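Local coordinates for protein NADPH-dependent aldehyde reductase YqhD (Escherichia coli, PDB 4QGS) that reduces a broad range of short-chain aldehydes to alcohols with NADPH, using one zinc ion per subunit, and works best on butanal, propanal, acrolein and malondialdehyde, at residues A[28-31]-A[32-35]; A[36-39]-A[40-43]; A[63-67]-A[68-72]; A[297-300]-A[301-305]; A[370-374]-A[375-379]. One frame throughout, in Å; residues are numbered along the deposited sequence. Where two conformers were deposited one is given.

Contact 1: A[28-31]-A[32-35]; sequences GAIA and GLRE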
loop_
_atom_site.group_PDB
_atom_site.type_symbol
_atom_site.label_atom_id
_atom_site.label_comp_id
_atom_site.label_asym_id
_atom_site.label_seq_id
_atom_site.Cartn_x
_atom_site.Cartn_y
_atom_site.Cartn_z
ATOM N N GLY A 28 -9.203 12.681 16.929
ATOM C CA GLY A 28 -9.303 12.179 18.283
ATOM C C GLY A 28 -9.893 10.787 18.372
ATOM O O GLY A 28 -10.327 10.373 19.447
ATOM N N ALA A 29 -9.888 10.052 17.255
ATOM C CA ALA A 29 -10.447 8.703 17.238
ATOM C C ALA A 29 -9.748 7.754 18.204
ATOM O O ALA A 29 -10.291 6.706 18.526
ATOM C CB ALA A 29 -10.410 8.113 15.812
ATOM N N ILE A 30 -8.557 8.114 18.674
ATOM C CA ILE A 30 -7.865 7.290 19.655
ATOM C C ILE A 30 -8.719 7.157 20.928
ATOM O O ILE A 30 -8.493 6.268 21.746
ATOM C CB ILE A 30 -6.474 7.871 20.004
ATOM C CG1 ILE A 30 -5.613 6.838 20.731
ATOM C CG2 ILE A 30 -6.606 9.157 20.809
ATOM C CD1 ILE A 30 -4.924 5.885 19.810
ATOM N N ALA A 31 -9.716 8.026 21.067
ATOM C CA ALA A 31 -10.658 7.944 22.185
ATOM C C ALA A 31 -11.415 6.610 22.199
ATOM O O ALA A 31 -11.945 6.202 23.235
ATOM C CB ALA A 31 -11.641 9.106 22.130
ATOM N N GLY A 32 -11.463 5.935 21.051
ATOM C CA GLY A 32 -12.150 4.662 20.942
ATOM C C GLY A 32 -11.263 3.442 21.119
ATOM O O GLY A 32 -11.746 2.316 21.073
ATOM N N LEU A 33 -9.966 3.664 21.308
ATOM C CA LEU A 33 -8.985 2.577 21.361
ATOM C C LEU A 33 -9.127 1.652 22.564
ATOM O O LEU A 33 -9.199 0.434 22.434
ATOM C CB LEU A 33 -7.566 3.160 21.358
ATOM C CG LEU A 33 -6.424 2.185 21.672
ATOM C CD1 LEU A 33 -6.332 1.151 20.581
ATOM C CD2 LEU A 33 -5.110 2.916 21.791
ATOM N N ARG A 34 -9.151 2.248 23.747
ATOM C CA ARG A 34 -9.121 1.479 24.982
ATOM C C ARG A 34 -10.214 0.403 25.071
ATOM O O ARG A 34 -9.955 -0.733 25.486
ATOM C CB ARG A 34 -9.230 2.448 26.163
ATOM C CG ARG A 34 -9.007 1.796 27.505
ATOM C CD ARG A 34 -9.139 2.803 28.636
ATOM N NE ARG A 34 -8.758 2.194 29.907
ATOM C CZ ARG A 34 -7.613 2.426 30.543
ATOM N NH1 ARG A 34 -7.360 1.819 31.697
ATOM N NH2 ARG A 34 -6.725 3.274 30.042
ATOM N N GLU A 35 -11.428 0.756 24.669
ATOM C CA GLU A 35 -12.554 -0.162 24.804
ATOM C C GLU A 35 -12.428 -1.376 23.883
ATOM O O GLU A 35 -13.112 -2.385 24.075
ATOM C CB GLU A 35 -13.873 0.579 24.559
ATOM C CG GLU A 35 -14.079 1.112 23.162
ATOM C CD GLU A 35 -15.309 1.999 23.052
ATOM O OE1 GLU A 35 -15.154 3.233 22.916
ATOM O OE2 GLU A 35 -16.430 1.461 23.100
HETATM O O HOH W 1 -8.973 5.138 24.211
HETATM O O HOH W 2 -12.266 3.573 24.323
#
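Ile30 and Leu33 lie side by side and point the same way, and this is where the turn is packed most closely. Ile30 CD1 approaches Leu33 CD2 to 3.6 Å. Both side chains owe this to the same first torsion, which sets Ile30 CG1 (chi1 -165°) and Leu33 CG (chi1 169°) opposite their own backbone nitrogens. Beyond the pair, Ile30 rests on Val61 and Ala64 of helix 57-64, while Leu33 meets Val61 and Phe183 of strand 183-186.

The backbone joins the segments by successive three-residue steps. Gly32 N donates to Ala29 O at 2.9 Å, and Leu33 N to Ile30 O at 3.0 Å.

The opposite character appears where the chain meets solvent. Where an alpha helix would close its four-residue step directly, water 1 intervenes: it donates to Ile30 O at 2.8 Å and accepts from Arg34 N at 2.9 Å. Water 2 repeats the bridge, donating to Ala31 O at 2.9 Å and accepting from Glu35 N at 3.0 Å; it also donates to Glu35 OE1, so the carboxylate joins the link. Ala31 and Glu35 are exposed.

The segment is thus a short 3-10 turn at 29-31, followed by residues 33-35, which have helical backbone angles but make their four-residue steps through water. It follows strand 22-25 of the nucleotide-binding sheet, with Ile30 touching the NADP-binding Tyr190.

Contact 2: A[36-39]-A[40-43]; sequences QIPH and DARV
From Pro38 to Ala41 the backbone reverses in a type I beta turn, closed by Ala41 N donating to Pro38 O at 3.0 Å with an N-H...O angle of 163°. Water 3 spans the same bend, donating to both His39 O and Ala41 O at 2.7 Å each.

On the inner side, Ile37 CG2 does the touching. It meets Ala41 CB at 3.7 Å and Val43 CG2 at 3.8 Å, the Ile37 and Val43 side chains crossing at about a right angle. With CG1 beside the backbone N (chi1 -60°), Ile37 turns its CG2 branch to these two partners; Phe183 and Met68 pack on it from outside the turn. Pro38 CB adds a looser contact to Ala41 CB at 4.1 Å.

The outer corner is polar. The Asp40 carboxylate stacks on one face of the His39 imidazole, the planes 17° apart and Asp40 OD2 4.2 Å above the ring centre. No hydrogen bond links them, but the nearby carboxylate would probably ease protonation of the imidazole. The chemistry thus divides the turn: methyl groups face the core as the chain enters strand 42-46, while ionisable groups stay at the surface.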
loop_
_atom_site.group_PDB
_atom_site.type_symbol
_atom_site.label_atom_id
_atom_site.label_comp_id
_atom_site.label_asym_id
_atom_site.label_seq_id
_atom_site.Cartn_x
_atom_site.Cartn_y
_atom_site.Cartn_z
ATOM N N GLN A 36 -11.528 -1.301 22.904
ATOM C CA GLN A 36 -11.348 -2.421 21.972
ATOM C C GLN A 36 -10.448 -3.526 22.525
ATOM O O GLN A 36 -10.369 -4.623 21.971
ATOM C CB GLN A 36 -10.768 -1.925 20.645
ATOM C CG GLN A 36 -11.520 -0.784 20.010
ATOM C CD GLN A 36 -12.912 -1.157 19.567
ATOM O OE1 GLN A 36 -13.160 -2.279 19.126
ATOM N NE2 GLN A 36 -13.831 -0.212 19.675
ATOM N N ILE A 37 -9.761 -3.236 23.617
ATOM C CA ILE A 37 -8.779 -4.163 24.159
ATOM C C ILE A 37 -9.237 -4.585 25.544
ATOM O O ILE A 37 -9.626 -3.730 26.339
ATOM C CB ILE A 37 -7.383 -3.517 24.232
ATOM C CG1 ILE A 37 -6.911 -3.093 22.840
ATOM C CG2 ILE A 37 -6.369 -4.439 24.884
ATOM C CD1 ILE A 37 -5.597 -2.359 22.876
ATOM N N PRO A 38 -9.218 -5.896 25.825
ATOM C CA PRO A 38 -9.634 -6.418 27.133
ATOM C C PRO A 38 -8.921 -5.705 28.270
ATOM O O PRO A 38 -7.730 -5.446 28.167
ATOM C CB PRO A 38 -9.234 -7.891 27.057
ATOM C CG PRO A 38 -9.412 -8.218 25.612
ATOM C CD PRO A 38 -8.947 -6.987 24.869
ATOM N N HIS A 39 -9.650 -5.371 29.330
ATOM C CA HIS A 39 -9.071 -4.590 30.414
ATOM C C HIS A 39 -7.868 -5.292 31.045
ATOM O O HIS A 39 -6.988 -4.636 31.592
ATOM C CB HIS A 39 -10.131 -4.298 31.483
ATOM C CG HIS A 39 -10.560 -5.508 32.248
ATOM N ND1 HIS A 39 -11.634 -6.287 31.871
ATOM C CD2 HIS A 39 -10.055 -6.079 33.368
ATOM C CE1 HIS A 39 -11.774 -7.283 32.728
ATOM N NE2 HIS A 39 -10.826 -7.182 33.643
ATOM N N ASP A 40 -7.837 -6.622 30.964
ATOM C CA ASP A 40 -6.773 -7.397 31.594
ATOM C C ASP A 40 -5.786 -7.955 30.579
ATOM O O ASP A 40 -5.014 -8.863 30.883
ATOM C CB ASP A 40 -7.364 -8.545 32.413
ATOM C CG ASP A 40 -8.251 -9.460 31.589
ATOM O OD1 ASP A 40 -8.552 -10.574 32.071
ATOM O OD2 ASP A 40 -8.660 -9.075 30.470
ATOM N N ALA A 41 -5.814 -7.411 29.370
ATOM C CA ALA A 41 -4.857 -7.825 28.350
ATOM C C ALA A 41 -3.414 -7.487 28.727
ATOM O O ALA A 41 -3.140 -6.502 29.424
ATOM C CB ALA A 41 -5.215 -7.187 27.006
ATOM N N ARG A 42 -2.481 -8.315 28.269
ATOM C CA ARG A 42 -1.081 -7.930 28.292
ATOM C C ARG A 42 -0.748 -7.464 26.877
ATOM O O ARG A 42 -0.670 -8.269 25.947
ATOM C CB ARG A 42 -0.179 -9.080 28.750
ATOM C CG ARG A 42 1.294 -8.703 28.914
ATOM C CD ARG A 42 1.966 -9.487 30.050
ATOM N NE ARG A 42 1.266 -9.306 31.320
ATOM C CZ ARG A 42 1.468 -10.036 32.415
ATOM N NH1 ARG A 42 2.370 -11.007 32.419
ATOM N NH2 ARG A 42 0.766 -9.786 33.515
ATOM N N VAL A 43 -0.597 -6.154 26.721
ATOM C CA VAL A 43 -0.496 -5.528 25.408
ATOM C C VAL A 43 0.952 -5.274 25.018
ATOM O O VAL A 43 1.703 -4.679 25.777
ATOM C CB VAL A 43 -1.250 -4.175 25.369
ATOM C CG1 VAL A 43 -1.181 -3.558 23.976
ATOM C CG2 VAL A 43 -2.702 -4.337 25.820
HETATM O O HOH W 3 -4.345 -4.805 31.166
#

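Contact 3: A[63-67]-A[68-72]; sequences DALKG and MDVLE
No ring takes part between Leu65 and Met68; the flat group that matters is the Leu65-Lys66 peptide, through Leu65 O. Met68 N reaches that oxygen from only 22° off the carbonyl plane, at 3.0 Å, and Met68 CB lies beside the same oxygen at 3.2 Å. The bond closes a type II beta turn from Leu65 to Met68, which connects helix 57-64 to strand 69-73. It is the returning half of a beta-alpha-beta crossover, since strand 69-73 lies parallel and next to strand 42-46 in the Rossmann-like sheet.

Gly67 occupies the third position of the turn with phi 99°, where a side chain would jam against the carbonyl oxygen of Lys66. On the helix side, Lys66 N still reaches back to Asp63 O at 3.2 Å before the chain departs.

The side chains of Leu65 and Met68 pass at a slant, with Leu65 CD2 4.1 Å from Met68 SD. A chi3 of 57° bends the end of the Met68 chain, whose side chain also packs on Ile37 and Arg34. An alanine here lacks CG, SD and CE, and is likely to leave a gap beside Leu65 CD2 and Ile37. Val70, modelled in two conformers, brings CG2 to 4.0 Å from Leu65 CB in the one given, a tentative contact. Asp69 points away from the turn, its carboxylate paired with Arg42. Water 4 straddles the bend, accepting from Gly67 N at 3.1 Å and donating to Met68 O at 2.7 Å.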
loop_
_atom_site.group_PDB
_atom_site.type_symbol
_atom_site.label_atom_id
_atom_site.label_comp_id
_atom_site.label_asym_id
_atom_site.label_seq_id
_atom_site.Cartn_x
_atom_site.Cartn_y
_atom_site.Cartn_z
ATOM N N ASP A 63 -1.111 7.028 26.936
ATOM C CA ASP A 63 -2.123 7.681 27.776
ATOM C C ASP A 63 -3.497 7.025 27.652
ATOM O O ASP A 63 -4.198 6.848 28.650
ATOM C CB ASP A 63 -2.242 9.170 27.438
ATOM C CG ASP A 63 -3.428 9.826 28.123
ATOM O OD1 ASP A 63 -4.521 9.886 27.516
ATOM O OD2 ASP A 63 -3.277 10.265 29.280
ATOM N N ALA A 64 -3.886 6.658 26.433
ATOM C CA ALA A 64 -5.185 6.029 26.222
ATOM C C ALA A 64 -5.293 4.711 26.979
ATOM O O ALA A 64 -6.387 4.318 27.399
ATOM C CB ALA A 64 -5.433 5.797 24.733
ATOM N N LEU A 65 -4.156 4.042 27.152
ATOM C CA LEU A 65 -4.121 2.716 27.762
ATOM C C LEU A 65 -3.619 2.737 29.202
ATOM O O LEU A 65 -3.282 1.694 29.765
ATOM C CB LEU A 65 -3.227 1.791 26.942
ATOM C CG LEU A 65 -3.671 1.600 25.496
ATOM C CD1 LEU A 65 -2.767 0.573 24.858
ATOM C CD2 LEU A 65 -5.125 1.139 25.468
ATOM N N LYS A 66 -3.562 3.923 29.790
ATOM C CA LYS A 66 -2.944 4.072 31.100
ATOM C C LYS A 66 -3.653 3.201 32.136
ATOM O O LYS A 66 -4.879 3.190 32.205
ATOM C CB LYS A 66 -2.959 5.534 31.518
ATOM C CG LYS A 66 -2.021 5.848 32.644
ATOM C CD LYS A 66 -2.182 7.277 33.064
ATOM C CE LYS A 66 -1.825 7.407 34.515
ATOM N NZ LYS A 66 -0.401 7.044 34.778
ATOM N N GLY A 67 -2.876 2.462 32.922
ATOM C CA GLY A 67 -3.443 1.583 33.928
ATOM C C GLY A 67 -3.508 0.143 33.460
ATOM O O GLY A 67 -3.662 -0.781 34.255
ATOM N N MET A 68 -3.403 -0.050 32.150
ATOM C CA MET A 68 -3.372 -1.394 31.603
ATOM C C MET A 68 -1.942 -1.913 31.540
ATOM O O MET A 68 -0.972 -1.154 31.660
ATOM C CB MET A 68 -4.033 -1.420 30.221
ATOM C CG MET A 68 -5.522 -1.076 30.309
ATOM S SD MET A 68 -6.384 -0.922 28.739
ATOM C CE MET A 68 -6.069 -2.529 28.020
ATOM N N ASP A 69 -1.821 -3.220 31.355
ATOM C CA ASP A 69 -0.540 -3.909 31.342
ATOM C C ASP A 69 0.081 -3.779 29.949
ATOM O O ASP A 69 -0.230 -4.563 29.050
ATOM C CB ASP A 69 -0.762 -5.371 31.742
ATOM C CG ASP A 69 0.526 -6.135 31.945
ATOM O OD1 ASP A 69 1.614 -5.534 31.897
ATOM O OD2 ASP A 69 0.433 -7.352 32.188
ATOM N N VAL A 70 0.935 -2.778 29.778
ATOM C CA VAL A 70 1.481 -2.445 28.467
ATOM C C VAL A 70 3.004 -2.602 28.390
ATOM O O VAL A 70 3.741 -2.137 29.271
ATOM C CB VAL A 70 1.105 -0.999 28.075
ATOM C CG1 VAL A 70 1.716 -0.628 26.734
ATOM C CG2 VAL A 70 -0.412 -0.829 28.050
ATOM N N LEU A 71 3.468 -3.269 27.330
ATOM C CA LEU A 71 4.893 -3.430 27.036
ATOM C C LEU A 71 5.181 -2.798 25.677
ATOM O O LEU A 71 4.252 -2.543 24.903
ATOM C CB LEU A 71 5.297 -4.906 27.023
ATOM C CG LEU A 71 5.536 -5.681 28.323
ATOM C CD1 LEU A 71 4.356 -5.592 29.273
ATOM C CD2 LEU A 71 5.839 -7.138 27.993
ATOM N N GLU A 72 6.456 -2.558 25.376
ATOM C CA GLU A 72 6.830 -1.929 24.111
ATOM C C GLU A 72 7.898 -2.718 23.356
ATOM O O GLU A 72 8.758 -3.349 23.964
ATOM C CB GLU A 72 7.337 -0.508 24.343
ATOM C CG GLU A 72 6.375 0.420 25.062
ATOM C CD GLU A 72 6.932 1.832 25.172
ATOM O OE1 GLU A 72 6.391 2.637 25.956
ATOM O OE2 GLU A 72 7.919 2.135 24.468
HETATM O O HOH W 4 -0.239 1.488 31.627
#

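Contact 4: A[297-300]-A[301-305]; sequences AIVL and PALWN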
loop_
_atom_site.group_PDB
_atom_site.type_symbol
_atom_site.label_atom_id
_atom_site.label_comp_id
_atom_site.label_asym_id
_atom_site.label_seq_id
_atom_site.Cartn_x
_atom_site.Cartn_y
_atom_site.Cartn_z
ATOM N N ALA A 297 4.915 6.417 -10.850
ATOM C CA ALA A 297 4.659 7.609 -11.643
ATOM C C ALA A 297 5.423 7.540 -12.960
ATOM O O ALA A 297 4.954 8.028 -13.990
ATOM C CB ALA A 297 5.048 8.854 -10.872
ATOM N N ILE A 298 6.599 6.922 -12.924
ATOM C CA ILE A 298 7.370 6.729 -14.139
ATOM C C ILE A 298 6.714 5.690 -15.060
ATOM O O ILE A 298 6.486 5.943 -16.246
ATOM C CB ILE A 298 8.823 6.269 -13.825
ATOM C CG1 ILE A 298 9.610 7.376 -13.101
ATOM C CG2 ILE A 298 9.552 5.837 -15.103
ATOM C CD1 ILE A 298 10.823 6.851 -12.394
ATOM N N VAL A 299 6.410 4.520 -14.513
ATOM C CA VAL A 299 5.960 3.406 -15.352
ATOM C C VAL A 299 4.530 3.574 -15.873
ATOM O O VAL A 299 4.265 3.270 -17.042
ATOM C CB VAL A 299 6.080 2.074 -14.599
ATOM C CG1 VAL A 299 5.440 0.922 -15.386
ATOM C CG2 VAL A 299 7.570 1.785 -14.331
ATOM N N LEU A 300 3.611 4.041 -15.031
ATOM C CA LEU A 300 2.186 4.043 -15.420
ATOM C C LEU A 300 1.901 4.700 -16.779
ATOM O O LEU A 300 1.257 4.071 -17.628
ATOM C CB LEU A 300 1.327 4.727 -14.346
ATOM C CG LEU A 300 -0.182 4.589 -14.615
ATOM C CD1 LEU A 300 -0.659 3.178 -14.338
ATOM C CD2 LEU A 300 -0.938 5.592 -13.761
ATOM N N PRO A 301 2.333 5.957 -16.991
ATOM C CA PRO A 301 1.905 6.556 -18.260
ATOM C C PRO A 301 2.558 5.872 -19.460
ATOM O O PRO A 301 1.917 5.768 -20.503
ATOM C CB PRO A 301 2.329 8.017 -18.131
ATOM C CG PRO A 301 3.438 8.015 -17.095
ATOM C CD PRO A 301 3.090 6.912 -16.151
ATOM N N ALA A 302 3.796 5.397 -19.315
ATOM C CA ALA A 302 4.430 4.651 -20.397
ATOM C C ALA A 302 3.694 3.337 -20.655
ATOM O O ALA A 302 3.495 2.933 -21.809
ATOM C CB ALA A 302 5.909 4.386 -20.080
ATOM N N LEU A 303 3.276 2.672 -19.581
ATOM C CA LEU A 303 2.572 1.396 -19.714
ATOM C C LEU A 303 1.216 1.598 -20.384
ATOM O O LEU A 303 0.808 0.794 -21.240
ATOM C CB LEU A 303 2.410 0.726 -18.340
ATOM C CG LEU A 303 1.793 -0.680 -18.379
ATOM C CD1 LEU A 303 2.422 -1.624 -17.347
ATOM C CD2 LEU A 303 0.284 -0.606 -18.179
ATOM N N TRP A 304 0.511 2.648 -19.976
ATOM C CA TRP A 304 -0.803 2.934 -20.547
ATOM C C TRP A 304 -0.717 3.184 -22.054
ATOM O O TRP A 304 -1.536 2.675 -22.822
ATOM C CB TRP A 304 -1.428 4.130 -19.841
ATOM C CG TRP A 304 -2.191 3.772 -18.606
ATOM C CD1 TRP A 304 -2.425 2.526 -18.093
ATOM C CD2 TRP A 304 -2.831 4.697 -17.727
ATOM N NE1 TRP A 304 -3.191 2.623 -16.948
ATOM C CE2 TRP A 304 -3.448 3.945 -16.702
ATOM C CE3 TRP A 304 -2.945 6.085 -17.715
ATOM C CZ2 TRP A 304 -4.164 4.550 -15.665
ATOM C CZ3 TRP A 304 -3.662 6.686 -16.685
ATOM C CH2 TRP A 304 -4.275 5.913 -15.681
ATOM N N ASN A 305 0.288 3.934 -22.495
ATOM C CA ASN A 305 0.420 4.163 -23.929
ATOM C C ASN A 305 0.708 2.863 -24.667
ATOM O O ASN A 305 0.160 2.609 -25.742
ATOM C CB ASN A 305 1.517 5.182 -24.245
ATOM C CG ASN A 305 1.750 5.311 -25.737
ATOM O OD1 ASN A 305 0.870 5.758 -26.478
ATOM N ND2 ASN A 305 2.916 4.887 -26.189
#
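Ala297 O faces Pro301, which has no N-H to offer, and this buried oxygen finds no partner anywhere in the model. In place of a donor, Pro301 CD presses against it at 3.1 Å. Two residues further along, bonding resumes: Leu303 N donates to Val299 O at 2.8 Å, and Trp304 N donates to Leu300 O at 2.8 Å. Pro301 O in turn receives Asn305 N at 3.2 Å.

This is a proline kink within helix 292-306 of the all-helical C-terminal domain; the helix begins at the zinc ligand His292, and the Leu300 side chain lies about 11 Å from the metal. The ring of Pro301 also crowds its predecessor, Leu300 CB standing 3.3 Å from Pro301 CD, tighter than usual van der Waals contact.

A chi1 of -172° swings the Leu300 branch away from its own N and over one face of the Trp304 indole. Its CD1 makes a CH-pi contact with the five-membered ring, 3.9 Å from the centroid and 25° off the normal, while CD2 reaches CH2 of the six-membered ring at 3.9 Å. Exchanging Trp304 for a serine removes the indole, which would probably leave both Leu300 methyls without the face they rest on and Tyr318 without its edge-to-face partner. Val211 of helix 196-211 touches both Leu300 and Trp304.

Contact 5: A[370-374]-A[375-379]; sequences KLEEH and GMTQL
Leu371 O is bonded by a donor five residues ahead, Met376 N, at 2.8 Å with an N-H...O angle of 155°, a longer step than any alpha-helical bond. Inside that loop Gly375 N donates to Glu372 O at 3.1 Å. Gly375 reaches this geometry at phi 75°, where a CB would clash with His374 O.

Two bonds folded back onto the last turn, with positive phi between them, define a Schellman motif, here ending helix 364-373. The apolar contact that often accompanies it is present: Leu371 CD2 meets Met376 CB at 3.7 Å, the side chains crossing at about a right angle. A chi1 of -56° puts Met376 CG beside its backbone N, 4.1 Å from His374 CB. Leu280 and Tyr394, from helices 276-288 and 387-396, also pack on Leu371.

Met376 is itself the centre of an inverse gamma turn, whose Thr377 N to Gly375 O bond is weak at 3.2 Å. The turn brings Thr377 CG2 to 3.9 Å from Glu372 CA. Lys370 O sits over one face of the His374 imidazole, 3.0 Å above the plane and offset toward its rim, while His374 ND1 is hydrogen-bonded to Glu283.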
loop_
_atom_site.group_PDB
_atom_site.type_symbol
_atom_site.label_atom_id
_atom_site.label_comp_id
_atom_site.label_asym_id
_atom_site.label_seq_id
_atom_site.Cartn_x
_atom_site.Cartn_y
_atom_site.Cartn_z
ATOM N N LYS A 370 16.398 -8.971 -14.093
ATOM C CA LYS A 370 15.768 -9.111 -12.786
ATOM C C LYS A 370 14.308 -9.527 -12.890
ATOM O O LYS A 370 13.861 -10.392 -12.133
ATOM C CB LYS A 370 15.888 -7.811 -11.997
ATOM C CG LYS A 370 17.237 -7.662 -11.297
ATOM C CD LYS A 370 17.443 -8.802 -10.300
ATOM C CE LYS A 370 18.778 -8.704 -9.590
ATOM N NZ LYS A 370 18.926 -9.774 -8.553
ATOM N N LEU A 371 13.562 -8.916 -13.809
ATOM C CA LEU A 371 12.185 -9.347 -14.059
ATOM C C LEU A 371 12.131 -10.832 -14.366
ATOM O O LEU A 371 11.284 -11.552 -13.833
ATOM C CB LEU A 371 11.558 -8.583 -15.221
ATOM C CG LEU A 371 11.052 -7.156 -15.044
ATOM C CD1 LEU A 371 10.592 -6.689 -16.412
ATOM C CD2 LEU A 371 9.906 -7.075 -14.010
ATOM N N GLU A 372 13.028 -11.286 -15.235
ATOM C CA GLU A 372 13.026 -12.688 -15.619
ATOM C C GLU A 372 13.373 -13.570 -14.426
ATOM O O GLU A 372 12.751 -14.617 -14.213
ATOM C CB GLU A 372 13.987 -12.936 -16.787
ATOM C CG GLU A 372 14.055 -14.395 -17.224
ATOM C CD GLU A 372 14.684 -14.576 -18.594
ATOM O OE1 GLU A 372 15.486 -13.717 -19.002
ATOM O OE2 GLU A 372 14.377 -15.586 -19.263
ATOM N N GLU A 373 14.350 -13.130 -13.639
ATOM C CA GLU A 373 14.771 -13.854 -12.446
ATOM C C GLU A 373 13.608 -13.983 -11.452
ATOM O O GLU A 373 13.449 -15.005 -10.772
ATOM C CB GLU A 373 15.960 -13.135 -11.796
ATOM C CG GLU A 373 16.536 -13.820 -10.566
ATOM C CD GLU A 373 17.655 -13.018 -9.914
ATOM O OE1 GLU A 373 18.345 -12.247 -10.623
ATOM O OE2 GLU A 373 17.836 -13.159 -8.685
ATOM N N HIS A 374 12.788 -12.941 -11.393
ATOM C CA HIS A 374 11.694 -12.882 -10.436
ATOM C C HIS A 374 10.392 -13.465 -10.982
ATOM O O HIS A 374 9.354 -13.399 -10.323
ATOM C CB HIS A 374 11.483 -11.438 -9.995
ATOM C CG HIS A 374 12.662 -10.855 -9.282
ATOM N ND1 HIS A 374 12.904 -9.501 -9.231
ATOM C CD2 HIS A 374 13.656 -11.444 -8.577
ATOM C CE1 HIS A 374 14.008 -9.278 -8.534
ATOM N NE2 HIS A 374 14.483 -10.441 -8.126
ATOM N N GLY A 375 10.455 -14.038 -12.182
ATOM C CA GLY A 375 9.312 -14.709 -12.781
ATOM C C GLY A 375 8.252 -13.769 -13.315
ATOM O O GLY A 375 7.116 -14.174 -13.549
ATOM N N MET A 376 8.626 -12.507 -13.512
ATOM C CA MET A 376 7.685 -11.489 -13.959
ATOM C C MET A 376 7.695 -11.351 -15.485
ATOM O O MET A 376 8.031 -10.292 -15.991
ATOM C CB MET A 376 8.041 -10.142 -13.314
ATOM C CG MET A 376 8.083 -10.189 -11.810
ATOM S SD MET A 376 6.441 -10.477 -11.117
ATOM C CE MET A 376 6.858 -10.549 -9.372
ATOM N N THR A 377 7.302 -12.406 -16.208
ATOM C CA THR A 377 7.560 -12.544 -17.638
ATOM C C THR A 377 6.230 -12.545 -18.489
ATOM O O THR A 377 6.310 -12.549 -19.727
ATOM C CB THR A 377 8.366 -13.864 -17.899
ATOM O OG1 THR A 377 7.616 -14.941 -17.320
ATOM C CG2 THR A 377 9.714 -13.786 -17.263
ATOM N N GLN A 378 5.061 -12.612 -17.809
ATOM C CA GLN A 378 3.692 -12.635 -18.339
ATOM C C GLN A 378 2.829 -11.633 -17.656
ATOM O O GLN A 378 1.823 -12.018 -17.125
ATOM C CB GLN A 378 2.992 -13.941 -18.024
ATOM C CG GLN A 378 3.403 -15.218 -18.624
ATOM C CD GLN A 378 4.757 -15.677 -18.032
ATOM O OE1 GLN A 378 5.342 -14.942 -17.219
ATOM N NE2 GLN A 378 5.120 -16.966 -18.252
ATOM N N LEU A 379 3.181 -10.370 -17.622
ATOM C CA LEU A 379 2.481 -9.462 -16.717
ATOM C C LEU A 379 1.170 -8.929 -17.298
ATOM O O LEU A 379 0.880 -9.100 -18.491
ATOM C CB LEU A 379 3.415 -8.298 -16.318
ATOM C CG LEU A 379 4.737 -8.718 -15.662
ATOM C CD1 LEU A 379 5.623 -7.474 -15.431
ATOM C CD2 LEU A 379 4.468 -9.440 -14.333
#

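From the N terminus the five contacts follow in series; none nests in or crosses another. Contact 1 closes a turn after strand 22-25 and runs without a gap into contact 2, which delivers the chain to strand 42-46. Contact 3 closes the next loop, from helix 57-64 to strand 69-73. Arg34 NH2 probably hydrogen-bonds to Lys66 O at 2.8 Å, tying contact 1 to contact 3, while adjacent parallel strands join contact 3 to contact 2. Across the chain's centre, contact 4 lies wholly within helix 292-306 and closes no loop, while contact 5 ends helix 364-373 and begins the loop toward helix 387-396. Their centres are about 18 Å apart; helix 276-288 packs against both.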